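Local structure of putative uncharacterized protein (Staphylococcus aureus, 3R2T) at residues N55-Y58 and D59-L63; N143-S146 and I147-L151; D225-D228 and F229-A233; K196-L199 and Y200-S203. The protein is of unknown function but belongs to the staphylococcal and streptococcal toxin family as superantigen-like protein SSL8, and is probably secreted. All blocks are in the same frame, centred on the assembly; numbering follows the deposited sequence.

Contact 1: residues N55-Y58 and D59-L63; sequences NRLY and DTNKL
Asp-59 meets the rim of the Tyr-58 ring: its OD2 lies in the ring plane, 3.9 Å from Tyr-58 CD2, with the carboxylate turned steeply (75°) against the aromatic plane. Farther out along the same ring comes Lys-62, one helical turn on, whose chain passes obliquely by the phenol. Lys-62 CE approaches Tyr-58 CZ to 3.6 Å, and Lys-62 NZ ends 3.0 Å from Tyr-58 OH in a weak hydrogen bond. With CG anti to the backbone N (chi1 178°), the phenol slants forward and outward, to the side where Lys-62 emerges, and Lys-62, extended beyond CG, is long enough to run beside it to the hydroxyl.

Beneath these side chains lies the beginning of the helix that runs to residue 68. Arg-56 O takes two weak bonds, from the amides of Asp-59 and Thr-60. The regular pattern then sets in with Asn-61 N to Leu-57 O at 2.9 Å and Lys-62 N to Tyr-58 O at 3.3 Å, the latter nearly straight at 168°. The Asn-61 side chain folds back over the carbonyl its own amide binds, with Asn-61 CG 3.4 Å from Leu-57 O. Elsewhere, Thr-60 turns inward to Tyr-200, and its hydroxyl makes a weak bond to Asp-205.

Arg-56 NH1 and Asp-59 OD1 are 4.8 Å apart, too far for a salt bridge. An acidic side chain near the N-terminal end of the helix, with a guanidinium in the neighbourhood, is probably favoured as the carboxylate, while the phenol gives the Lys-62 ammonium a neutral and rather loose partner.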
loop_
_atom_site.group_PDB
_atom_site.type_symbol
_atom_site.label_atom_id
_atom_site.label_comp_id
_atom_site.label_asym_id
_atom_site.label_seq_id
_atom_site.Cartn_x
_atom_site.Cartn_y
_atom_site.Cartn_z
ATOM N N ASN A 55 0.628 -22.914 -8.512
ATOM C CA ASN A 55 -0.517 -22.368 -9.291
ATOM C C ASN A 55 -1.646 -21.982 -8.318
ATOM O O ASN A 55 -1.817 -20.800 -8.009
ATOM C CB ASN A 55 -0.967 -23.394 -10.345
ATOM C CG ASN A 55 -2.017 -22.844 -11.303
ATOM O OD1 ASN A 55 -2.319 -21.649 -11.310
ATOM N ND2 ASN A 55 -2.569 -23.723 -12.126
ATOM N N ARG A 56 -2.396 -22.972 -7.828
ATOM C CA ARG A 56 -3.476 -22.742 -6.846
ATOM C C ARG A 56 -2.933 -22.948 -5.425
ATOM O O ARG A 56 -3.450 -22.373 -4.459
ATOM C CB ARG A 56 -4.657 -23.701 -7.084
ATOM C CG ARG A 56 -5.431 -23.495 -8.399
ATOM C CD ARG A 56 -6.337 -22.257 -8.391
ATOM N NE ARG A 56 -7.413 -22.361 -7.399
ATOM C CZ ARG A 56 -8.409 -21.483 -7.258
ATOM N NH1 ARG A 56 -8.499 -20.422 -8.053
ATOM N NH2 ARG A 56 -9.334 -21.675 -6.322
ATOM N N LEU A 57 -1.891 -23.779 -5.315
ATOM C CA LEU A 57 -1.258 -24.088 -4.030
ATOM C C LEU A 57 -0.471 -22.866 -3.536
ATOM O O LEU A 57 -0.374 -22.622 -2.332
ATOM C CB LEU A 57 -0.348 -25.318 -4.170
ATOM C CG LEU A 57 0.140 -25.996 -2.884
ATOM C CD1 LEU A 57 -1.048 -26.421 -2.008
ATOM C CD2 LEU A 57 1.014 -27.199 -3.218
ATOM N N TYR A 58 0.081 -22.106 -4.480
ATOM C CA TYR A 58 0.812 -20.881 -4.174
ATOM C C TYR A 58 -0.112 -19.879 -3.456
ATOM O O TYR A 58 0.328 -19.142 -2.574
ATOM C CB TYR A 58 1.359 -20.264 -5.466
ATOM C CG TYR A 58 2.100 -18.962 -5.263
ATOM C CD1 TYR A 58 3.476 -18.948 -5.047
ATOM C CD2 TYR A 58 1.423 -17.742 -5.284
ATOM C CE1 TYR A 58 4.163 -17.751 -4.858
ATOM C CE2 TYR A 58 2.100 -16.537 -5.093
ATOM C CZ TYR A 58 3.472 -16.551 -4.883
ATOM O OH TYR A 58 4.149 -15.365 -4.695
ATOM N N ASP A 59 -1.385 -19.852 -3.851
ATOM C CA ASP A 59 -2.376 -18.956 -3.229
ATOM C C ASP A 59 -2.614 -19.376 -1.771
ATOM O O ASP A 59 -2.689 -18.537 -0.882
ATOM C CB ASP A 59 -3.692 -18.951 -4.021
ATOM C CG ASP A 59 -3.513 -18.453 -5.465
ATOM O OD1 ASP A 59 -4.459 -18.600 -6.273
ATOM O OD2 ASP A 59 -2.424 -17.924 -5.795
ATOM N N THR A 60 -2.706 -20.687 -1.546
ATOM C CA THR A 60 -2.895 -21.248 -0.208
ATOM C C THR A 60 -1.680 -20.988 0.697
ATOM O O THR A 60 -1.855 -20.673 1.876
ATOM C CB THR A 60 -3.188 -22.768 -0.267
ATOM O OG1 THR A 60 -4.460 -22.982 -0.892
ATOM C CG2 THR A 60 -3.224 -23.375 1.127
ATOM N N ASN A 61 -0.463 -21.121 0.157
ATOM C CA ASN A 61 0.744 -20.856 0.956
ATOM C C ASN A 61 0.748 -19.424 1.478
ATOM O O ASN A 61 1.054 -19.197 2.654
ATOM C CB ASN A 61 2.038 -21.136 0.175
ATOM C CG ASN A 61 2.226 -22.605 -0.141
ATOM O OD1 ASN A 61 1.504 -23.456 0.380
ATOM N ND2 ASN A 61 3.216 -22.918 -0.997
ATOM N N LYS A 62 0.429 -18.461 0.609
ATOM C CA LYS A 62 0.338 -17.063 1.045
ATOM C C LYS A 62 -0.754 -16.850 2.109
ATOM O O LYS A 62 -0.545 -16.071 3.047
ATOM C CB LYS A 62 0.156 -16.076 -0.121
ATOM C CG LYS A 62 1.451 -15.751 -0.825
ATOM C CD LYS A 62 1.328 -14.592 -1.820
ATOM C CE LYS A 62 2.730 -14.144 -2.264
ATOM N NZ LYS A 62 2.722 -13.095 -3.328
ATOM N N LEU A 63 -1.897 -17.526 1.977
ATOM C CA LEU A 63 -2.987 -17.390 2.976
ATOM C C LEU A 63 -2.560 -17.990 4.306
ATOM O O LEU A 63 -2.829 -17.422 5.381
ATOM C CB LEU A 63 -4.266 -18.066 2.493
ATOM C CG LEU A 63 -4.920 -17.416 1.271
ATOM C CD1 LEU A 63 -5.975 -18.344 0.684
ATOM C CD2 LEU A 63 -5.504 -16.034 1.615
#

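Contact 2: residues N143-S146 and I147-L151; sequences NVKS and IFESL
Ser-146 O is the acceptor on which this turn is built, since three donors, from Glu-149 and Ser-150, converge on it. Ser-150 N comes in nearly along the C=O axis at 3.1 Å, Glu-149 N arrives from well above the carbonyl plane at 2.9 Å, and Ser-150 OG adds a third bond of 3.1 Å, also from out of the plane. That hydroxyl can reach the carbonyl because chi1 of 51° tucks it between the backbone N and the carbonyl carbon.

The Ser-146 hydroxyl gives its proton to Glu-149 OE1 at 2.8 Å, meeting the lone pair that faces away from the other carboxylate oxygen. Ser-146 N adds a weak bond to the same OE1, at 3.4 Å. The Ser-x-x-Glu spacing recalls a capping box, yet the reciprocal half is missing, as Glu-149 N goes to the main-chain carbonyl. The turn lies in the link between strand 133-141 of the OB-fold domain and strand 156-160 of the beta-grasp domain.

Asn-143 is satisfied from outside: OD1 accepts from Glu-178 N and ND2 donates to Gln-176 O. The Glu-178 carboxylate in turn takes the amides of Val-144 and Lys-145. Lys-145 runs roughly perpendicular to the Glu-149 side chain, its CD 4.0 Å from Glu-149 OE2 and its ammonium farther off.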
loop_
_atom_site.group_PDB
_atom_site.type_symbol
_atom_site.label_atom_id
_atom_site.label_comp_id
_atom_site.label_asym_id
_atom_site.label_seq_id
_atom_site.Cartn_x
_atom_site.Cartn_y
_atom_site.Cartn_z
ATOM N N ASN A 143 -13.713 -0.252 24.909
ATOM C CA ASN A 143 -14.789 -0.635 25.804
ATOM C C ASN A 143 -15.162 0.447 26.790
ATOM O O ASN A 143 -14.297 1.110 27.342
ATOM C CB ASN A 143 -14.392 -1.861 26.612
ATOM C CG ASN A 143 -14.434 -3.118 25.802
ATOM O OD1 ASN A 143 -14.814 -3.104 24.636
ATOM N ND2 ASN A 143 -14.063 -4.225 26.423
ATOM N N VAL A 144 -16.458 0.600 27.005
ATOM C CA VAL A 144 -16.995 1.550 27.973
ATOM C C VAL A 144 -17.104 0.852 29.330
ATOM O O VAL A 144 -16.926 1.484 30.377
ATOM C CB VAL A 144 -18.398 2.031 27.547
ATOM C CG1 VAL A 144 -19.134 2.709 28.711
ATOM C CG2 VAL A 144 -18.301 2.939 26.322
ATOM N N LYS A 145 -17.428 -0.446 29.311
ATOM C CA LYS A 145 -17.567 -1.230 30.541
ATOM C C LYS A 145 -16.324 -2.055 30.816
ATOM O O LYS A 145 -15.413 -2.105 30.005
ATOM C CB LYS A 145 -18.812 -2.118 30.478
ATOM C CG LYS A 145 -20.081 -1.305 30.483
ATOM C CD LYS A 145 -21.352 -2.126 30.312
ATOM C CE LYS A 145 -22.581 -1.193 30.394
ATOM N NZ LYS A 145 -23.882 -1.915 30.233
ATOM N N SER A 146 -16.300 -2.685 31.981
ATOM C CA SER A 146 -15.182 -3.499 32.390
ATOM C C SER A 146 -15.200 -4.803 31.626
ATOM O O SER A 146 -16.258 -5.266 31.181
ATOM C CB SER A 146 -15.234 -3.772 33.891
ATOM O OG SER A 146 -16.386 -4.525 34.240
ATOM N N ILE A 147 -14.012 -5.377 31.477
ATOM C CA ILE A 147 -13.799 -6.625 30.753
ATOM C C ILE A 147 -14.836 -7.744 31.002
ATOM O O ILE A 147 -15.329 -8.347 30.054
ATOM C CB ILE A 147 -12.375 -7.178 31.062
ATOM C CG1 ILE A 147 -12.048 -8.389 30.180
ATOM C CG2 ILE A 147 -12.223 -7.485 32.556
ATOM C CD1 ILE A 147 -11.925 -8.022 28.737
ATOM N N PHE A 148 -15.176 -8.028 32.257
ATOM C CA PHE A 148 -16.122 -9.104 32.504
ATOM C C PHE A 148 -17.584 -8.731 32.308
ATOM O O PHE A 148 -18.433 -9.613 32.207
ATOM C CB PHE A 148 -15.840 -9.788 33.832
ATOM C CG PHE A 148 -14.538 -10.504 33.828
ATOM C CD1 PHE A 148 -14.427 -11.732 33.198
ATOM C CD2 PHE A 148 -13.406 -9.933 34.391
ATOM C CE1 PHE A 148 -13.211 -12.398 33.140
ATOM C CE2 PHE A 148 -12.185 -10.599 34.347
ATOM C CZ PHE A 148 -12.090 -11.838 33.722
ATOM N N GLU A 149 -17.884 -7.442 32.218
ATOM C CA GLU A 149 -19.258 -7.028 31.974
ATOM C C GLU A 149 -19.530 -7.134 30.481
ATOM O O GLU A 149 -20.619 -7.526 30.074
ATOM C CB GLU A 149 -19.499 -5.583 32.385
ATOM C CG GLU A 149 -19.187 -5.229 33.811
ATOM C CD GLU A 149 -19.561 -3.773 34.116
ATOM O OE1 GLU A 149 -18.651 -2.947 34.397
ATOM O OE2 GLU A 149 -20.766 -3.445 34.002
ATOM N N SER A 150 -18.528 -6.784 29.672
ATOM C CA SER A 150 -18.657 -6.791 28.210
ATOM C C SER A 150 -18.148 -8.056 27.492
ATOM O O SER A 150 -18.061 -8.095 26.251
ATOM C CB SER A 150 -17.987 -5.537 27.635
ATOM O OG SER A 150 -16.672 -5.359 28.127
ATOM N N LEU A 151 -17.835 -9.086 28.272
ATOM C CA LEU A 151 -17.344 -10.351 27.740
ATOM C C LEU A 151 -18.461 -11.174 27.088
ATOM O O LEU A 151 -19.504 -11.416 27.709
ATOM C CB LEU A 151 -16.739 -11.172 28.883
ATOM C CG LEU A 151 -16.308 -12.608 28.595
ATOM C CD1 LEU A 151 -15.279 -12.655 27.469
ATOM C CD2 LEU A 151 -15.770 -13.259 29.872
#

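Contact 3: residues D225-D228 and F229-A233; sequences DKLD and FERMA. With SO4 (sulfate ion), chain D; SO4 (sulfate ion), chain C.
Asp-228 O and Arg-231 N close a tight turn with a 2.9 Å hydrogen bond, the donor standing above the carbonyl plane, and Phe-229 and Glu-230 between them have the backbone angles of a type I beta turn. The two amides inside the turn face outward and grip one sulfate, Phe-229 N at 3.0 Å from its O4 and Glu-230 N at 3.1 Å from its O2.

Across the turn, the Arg-231 side chain folds back over Leu-227. Its chain bends at chi3 (74°), which brings the guanidinium round so that Leu-227 CD1 sits over one face, 4.0 Å from Arg-231 NH1. A water accepts from both Arg-231 NH1 and Asp-228 N, while Arg-231 NH2 donates to Glu-220 O. The other branch of Leu-227 works inward: CD2 packs 3.8 Å from Met-232 CG, the two side chains running antiparallel past one another.

Lys-226 crosses the Phe-229 ring obliquely, with Lys-226 CD 4.1 Å from Phe-229 CZ. Bent at chi3, it carries NZ to O4 of the second sulfate at 2.9 Å. The same ammonium is salt-bridged to Glu-125 and lies against Tyr-66 in a cation-pi contact. Phe-229 also packs on Phe-148 of the second subunit.

The sulfates are probably from the crystallisation liquor; one rests on two successive turn amides, the other on a lysine ammonium. In the fold, this is the loop of the beta-grasp domain that leans on the OB-fold domain, with Phe-229 and Met-232 against Val-136 of strand 133-141.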
loop_
_atom_site.group_PDB
_atom_site.type_symbol
_atom_site.label_atom_id
_atom_site.label_comp_id
_atom_site.label_asym_id
_atom_site.label_seq_id
_atom_site.Cartn_x
_atom_site.Cartn_y
_atom_site.Cartn_z
ATOM N N ASP A 225 -9.908 -16.686 -0.264
ATOM C CA ASP A 225 -9.022 -15.525 -0.434
ATOM C C ASP A 225 -9.019 -14.657 0.838
ATOM O O ASP A 225 -9.846 -14.850 1.715
ATOM C CB ASP A 225 -9.416 -14.716 -1.684
ATOM C CG ASP A 225 -10.818 -14.087 -1.583
ATOM O OD1 ASP A 225 -11.458 -14.185 -0.502
ATOM O OD2 ASP A 225 -11.268 -13.485 -2.598
ATOM N N LYS A 226 -8.068 -13.734 0.936
ATOM C CA LYS A 226 -7.940 -12.871 2.102
ATOM C C LYS A 226 -9.180 -11.995 2.238
ATOM O O LYS A 226 -9.829 -11.696 1.278
ATOM C CB LYS A 226 -6.675 -11.992 1.962
ATOM C CG LYS A 226 -6.355 -11.114 3.202
ATOM C CD LYS A 226 -5.152 -10.153 3.002
ATOM C CE LYS A 226 -3.830 -10.885 2.741
ATOM N NZ LYS A 226 -2.671 -9.917 2.527
ATOM N N LEU A 227 -9.531 -11.596 3.435
ATOM C CA LEU A 227 -10.681 -10.714 3.591
ATOM C C LEU A 227 -10.452 -9.436 2.765
ATOM O O LEU A 227 -9.369 -8.858 2.827
ATOM C CB LEU A 227 -10.812 -10.317 5.060
ATOM C CG LEU A 227 -11.957 -9.359 5.406
ATOM C CD1 LEU A 227 -13.351 -9.963 5.062
ATOM C CD2 LEU A 227 -11.875 -8.989 6.875
ATOM N N ASP A 228 -11.467 -9.014 2.000
ATOM C CA ASP A 228 -11.397 -7.793 1.183
ATOM C C ASP A 228 -10.904 -6.613 2.014
ATOM O O ASP A 228 -11.457 -6.335 3.084
ATOM C CB ASP A 228 -12.775 -7.399 0.631
ATOM C CG ASP A 228 -13.355 -8.416 -0.337
ATOM O OD1 ASP A 228 -12.740 -9.479 -0.549
ATOM O OD2 ASP A 228 -14.445 -8.134 -0.895
ATOM N N PHE A 229 -9.881 -5.915 1.519
ATOM C CA PHE A 229 -9.326 -4.752 2.234
ATOM C C PHE A 229 -10.389 -3.706 2.617
ATOM O O PHE A 229 -10.310 -3.100 3.682
ATOM C CB PHE A 229 -8.163 -4.091 1.470
ATOM C CG PHE A 229 -6.930 -4.973 1.346
ATOM C CD1 PHE A 229 -6.183 -5.312 2.474
ATOM C CD2 PHE A 229 -6.521 -5.445 0.129
ATOM C CE1 PHE A 229 -5.061 -6.112 2.370
ATOM C CE2 PHE A 229 -5.390 -6.251 0.014
ATOM C CZ PHE A 229 -4.655 -6.577 1.138
ATOM N N GLU A 230 -11.384 -3.518 1.765
ATOM C CA GLU A 230 -12.450 -2.544 2.024
ATOM C C GLU A 230 -13.477 -3.005 3.064
ATOM O O GLU A 230 -14.369 -2.242 3.422
ATOM C CB GLU A 230 -13.131 -2.158 0.719
ATOM C CG GLU A 230 -12.196 -1.423 -0.241
ATOM C CD GLU A 230 -12.792 -1.188 -1.622
ATOM O OE1 GLU A 230 -13.796 -1.852 -1.983
ATOM O OE2 GLU A 230 -12.238 -0.349 -2.358
ATOM N N ARG A 231 -13.350 -4.241 3.555
ATOM C CA ARG A 231 -14.258 -4.754 4.589
ATOM C C ARG A 231 -13.630 -4.734 5.978
ATOM O O ARG A 231 -14.322 -4.912 7.001
ATOM C CB ARG A 231 -14.684 -6.180 4.280
ATOM C CG ARG A 231 -15.474 -6.312 3.014
ATOM C CD ARG A 231 -15.801 -7.791 2.751
ATOM N NE ARG A 231 -16.840 -8.271 3.650
ATOM C CZ ARG A 231 -17.248 -9.534 3.730
ATOM N NH1 ARG A 231 -16.682 -10.488 2.983
ATOM N NH2 ARG A 231 -18.224 -9.845 4.575
ATOM N N MET A 232 -12.325 -4.493 6.025
ATOM C CA MET A 232 -11.600 -4.527 7.285
ATOM C C MET A 232 -11.938 -3.395 8.252
ATOM O O MET A 232 -11.501 -3.416 9.405
ATOM C CB MET A 232 -10.115 -4.582 7.003
ATOM C CG MET A 232 -9.689 -5.889 6.370
ATOM S SD MET A 232 -7.948 -5.820 5.947
ATOM C CE MET A 232 -7.678 -7.534 5.407
ATOM N N ALA A 233 -12.702 -2.410 7.789
ATOM C CA ALA A 233 -13.122 -1.316 8.641
ATOM C C ALA A 233 -14.528 -1.555 9.191
ATOM O O ALA A 233 -14.973 -0.769 10.007
ATOM C CB ALA A 233 -13.074 0.019 7.893
HETATM S S SO4 D . -10.338 -4.879 -2.046
HETATM O O1 SO4 D . -9.360 -3.798 -2.180
HETATM O O2 SO4 D . -11.416 -4.397 -1.170
HETATM O O3 SO4 D . -10.930 -5.214 -3.339
HETATM O O4 SO4 D . -9.675 -6.056 -1.482
HETATM S S SO4 C . -3.747 -9.877 -1.184
HETATM O O1 SO4 C . -3.092 -10.061 -2.476
HETATM O O2 SO4 C . -5.045 -9.224 -1.371
HETATM O O3 SO4 C . -4.001 -11.190 -0.616
HETATM O O4 SO4 C . -2.917 -9.078 -0.275
HETATM O O HOH W 1 -13.955 -10.907 1.643
#

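Contact 4: residues K196-L199 and Y200-S203; sequences KYKL and YEGS
The aromatic contact is between neighbours in sequence: Leu-199 lies over one face of the Tyr-200 ring, and the two side chains project together in one direction. Leu-199 CG is 3.5 Å from the ring centroid and 11° off its normal, a CH-pi contact, and the methyl CD2 comes down at 3.3 Å from Tyr-200 CE2. Leu-199 chi1 of 179° swings the branch over to its neighbour. Among the other carbon contacts, Ser-203 CB rests 3.9 Å from Lys-198 CB.

Among backbone bonds, Glu-201 N to Lys-198 O at 3.2 Å closes a type II beta turn. Lys-198 itself has positive phi, the break at which the chain leaves helix 182-197.

Charged and polar ends meet more loosely. Lys-198 lies athwart Glu-201 and touches it through carbon, Lys-198 CE being 3.5 Å from Glu-201 OE1, whereas the ammonium stays 4.7 Å from that oxygen. The carboxylate has its firmer partner elsewhere, OE2 bonding to His-64 NE2; the Tyr-200 hydroxyl is held by Leu-223 O and Arg-190.

Leu-199 packs back on Leu-193 and Ile-194 of helix 182-197, and Tyr-200 wedges between that helix and helix 57-68, in the loop that leads on to strand 207-213.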
loop_
_atom_site.group_PDB
_atom_site.type_symbol
_atom_site.label_atom_id
_atom_site.label_comp_id
_atom_site.label_asym_id
_atom_site.label_seq_id
_atom_site.Cartn_x
_atom_site.Cartn_y
_atom_site.Cartn_z
ATOM N N LYS A 196 -6.034 -25.728 14.536
ATOM C CA LYS A 196 -6.834 -26.906 14.922
ATOM C C LYS A 196 -7.492 -27.748 13.824
ATOM O O LYS A 196 -7.851 -28.895 14.083
ATOM C CB LYS A 196 -7.923 -26.447 15.874
ATOM C CG LYS A 196 -7.362 -25.669 17.040
ATOM C CD LYS A 196 -8.412 -25.201 18.027
ATOM C CE LYS A 196 -9.064 -26.349 18.755
ATOM N NZ LYS A 196 -9.872 -25.855 19.906
ATOM N N TYR A 197 -7.678 -27.188 12.629
ATOM C CA TYR A 197 -8.321 -27.914 11.524
ATOM C C TYR A 197 -7.450 -27.987 10.264
ATOM O O TYR A 197 -7.919 -28.360 9.203
ATOM C CB TYR A 197 -9.679 -27.279 11.214
ATOM C CG TYR A 197 -10.633 -27.403 12.376
ATOM C CD1 TYR A 197 -11.433 -28.520 12.513
ATOM C CD2 TYR A 197 -10.692 -26.430 13.360
ATOM C CE1 TYR A 197 -12.289 -28.658 13.579
ATOM C CE2 TYR A 197 -11.546 -26.557 14.444
ATOM C CZ TYR A 197 -12.348 -27.675 14.544
ATOM O OH TYR A 197 -13.208 -27.830 15.605
ATOM N N LYS A 198 -6.175 -27.642 10.402
ATOM C CA LYS A 198 -5.221 -27.662 9.287
ATOM C C LYS A 198 -5.714 -26.898 8.038
ATOM O O LYS A 198 -5.536 -27.341 6.903
ATOM C CB LYS A 198 -4.814 -29.104 8.968
ATOM C CG LYS A 198 -4.245 -29.826 10.212
ATOM C CD LYS A 198 -3.674 -31.229 9.947
ATOM C CE LYS A 198 -2.397 -31.191 9.103
ATOM N NZ LYS A 198 -1.755 -32.541 8.990
ATOM N N LEU A 199 -6.332 -25.741 8.260
ATOM C CA LEU A 199 -6.780 -24.921 7.159
ATOM C C LEU A 199 -5.536 -24.473 6.403
ATOM O O LEU A 199 -4.519 -24.121 7.013
ATOM C CB LEU A 199 -7.556 -23.693 7.655
ATOM C CG LEU A 199 -8.042 -22.744 6.553
ATOM C CD1 LEU A 199 -9.046 -23.445 5.630
ATOM C CD2 LEU A 199 -8.637 -21.448 7.144
ATOM N N TYR A 200 -5.638 -24.492 5.078
ATOM C CA TYR A 200 -4.562 -24.101 4.166
ATOM C C TYR A 200 -3.332 -25.011 4.263
ATOM O O TYR A 200 -2.239 -24.594 3.899
ATOM C CB TYR A 200 -4.132 -22.626 4.348
ATOM C CG TYR A 200 -5.251 -21.615 4.332
ATOM C CD1 TYR A 200 -6.138 -21.549 3.267
ATOM C CD2 TYR A 200 -5.391 -20.693 5.358
ATOM C CE1 TYR A 200 -7.169 -20.617 3.242
ATOM C CE2 TYR A 200 -6.420 -19.742 5.344
ATOM C CZ TYR A 200 -7.302 -19.713 4.275
ATOM O OH TYR A 200 -8.324 -18.786 4.240
ATOM N N GLU A 201 -3.503 -26.241 4.750
ATOM C CA GLU A 201 -2.380 -27.194 4.855
ATOM C C GLU A 201 -2.692 -28.495 4.127
ATOM O O GLU A 201 -2.298 -29.569 4.579
ATOM C CB GLU A 201 -2.026 -27.501 6.317
ATOM C CG GLU A 201 -1.506 -26.305 7.113
ATOM C CD GLU A 201 -1.046 -26.678 8.525
ATOM O OE1 GLU A 201 -1.167 -27.868 8.901
ATOM O OE2 GLU A 201 -0.561 -25.782 9.254
ATOM N N GLY A 202 -3.397 -28.391 2.998
ATOM C CA GLY A 202 -3.773 -29.558 2.190
ATOM C C GLY A 202 -4.902 -30.416 2.757
ATOM O O GLY A 202 -5.098 -31.548 2.316
ATOM N N SER A 203 -5.641 -29.892 3.733
ATOM C CA SER A 203 -6.759 -30.631 4.340
ATOM C C SER A 203 -8.066 -29.881 4.067
ATOM O O SER A 203 -8.995 -30.415 3.455
ATOM C CB SER A 203 -6.536 -30.804 5.848
ATOM O OG SER A 203 -7.571 -31.580 6.430
#

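Overall arrangement
From the N terminus, contact 1 lies at the start of helix 57-68, and contact 2 rounds the passage from the OB-fold to the beta-grasp domain, with centres about 39 Å apart on opposite sides of the chain's centre. In the beta-grasp part, contact 4 then ends helix 182-197, and contact 3 turns the chain between strands 218-222 and 235-237. Each is a short local turn; all four run in series, with none nesting or crossing. The N-terminal helix brings three together: Thr-60 CG2 lies 3.2 Å from Tyr-200 O of contact 4, and Leu-63 CD2 lies 3.5 Å from Lys-226 N of contact 3. Contact 2 stays apart within the chain, about 15 Å from contact 3 between nearest atoms.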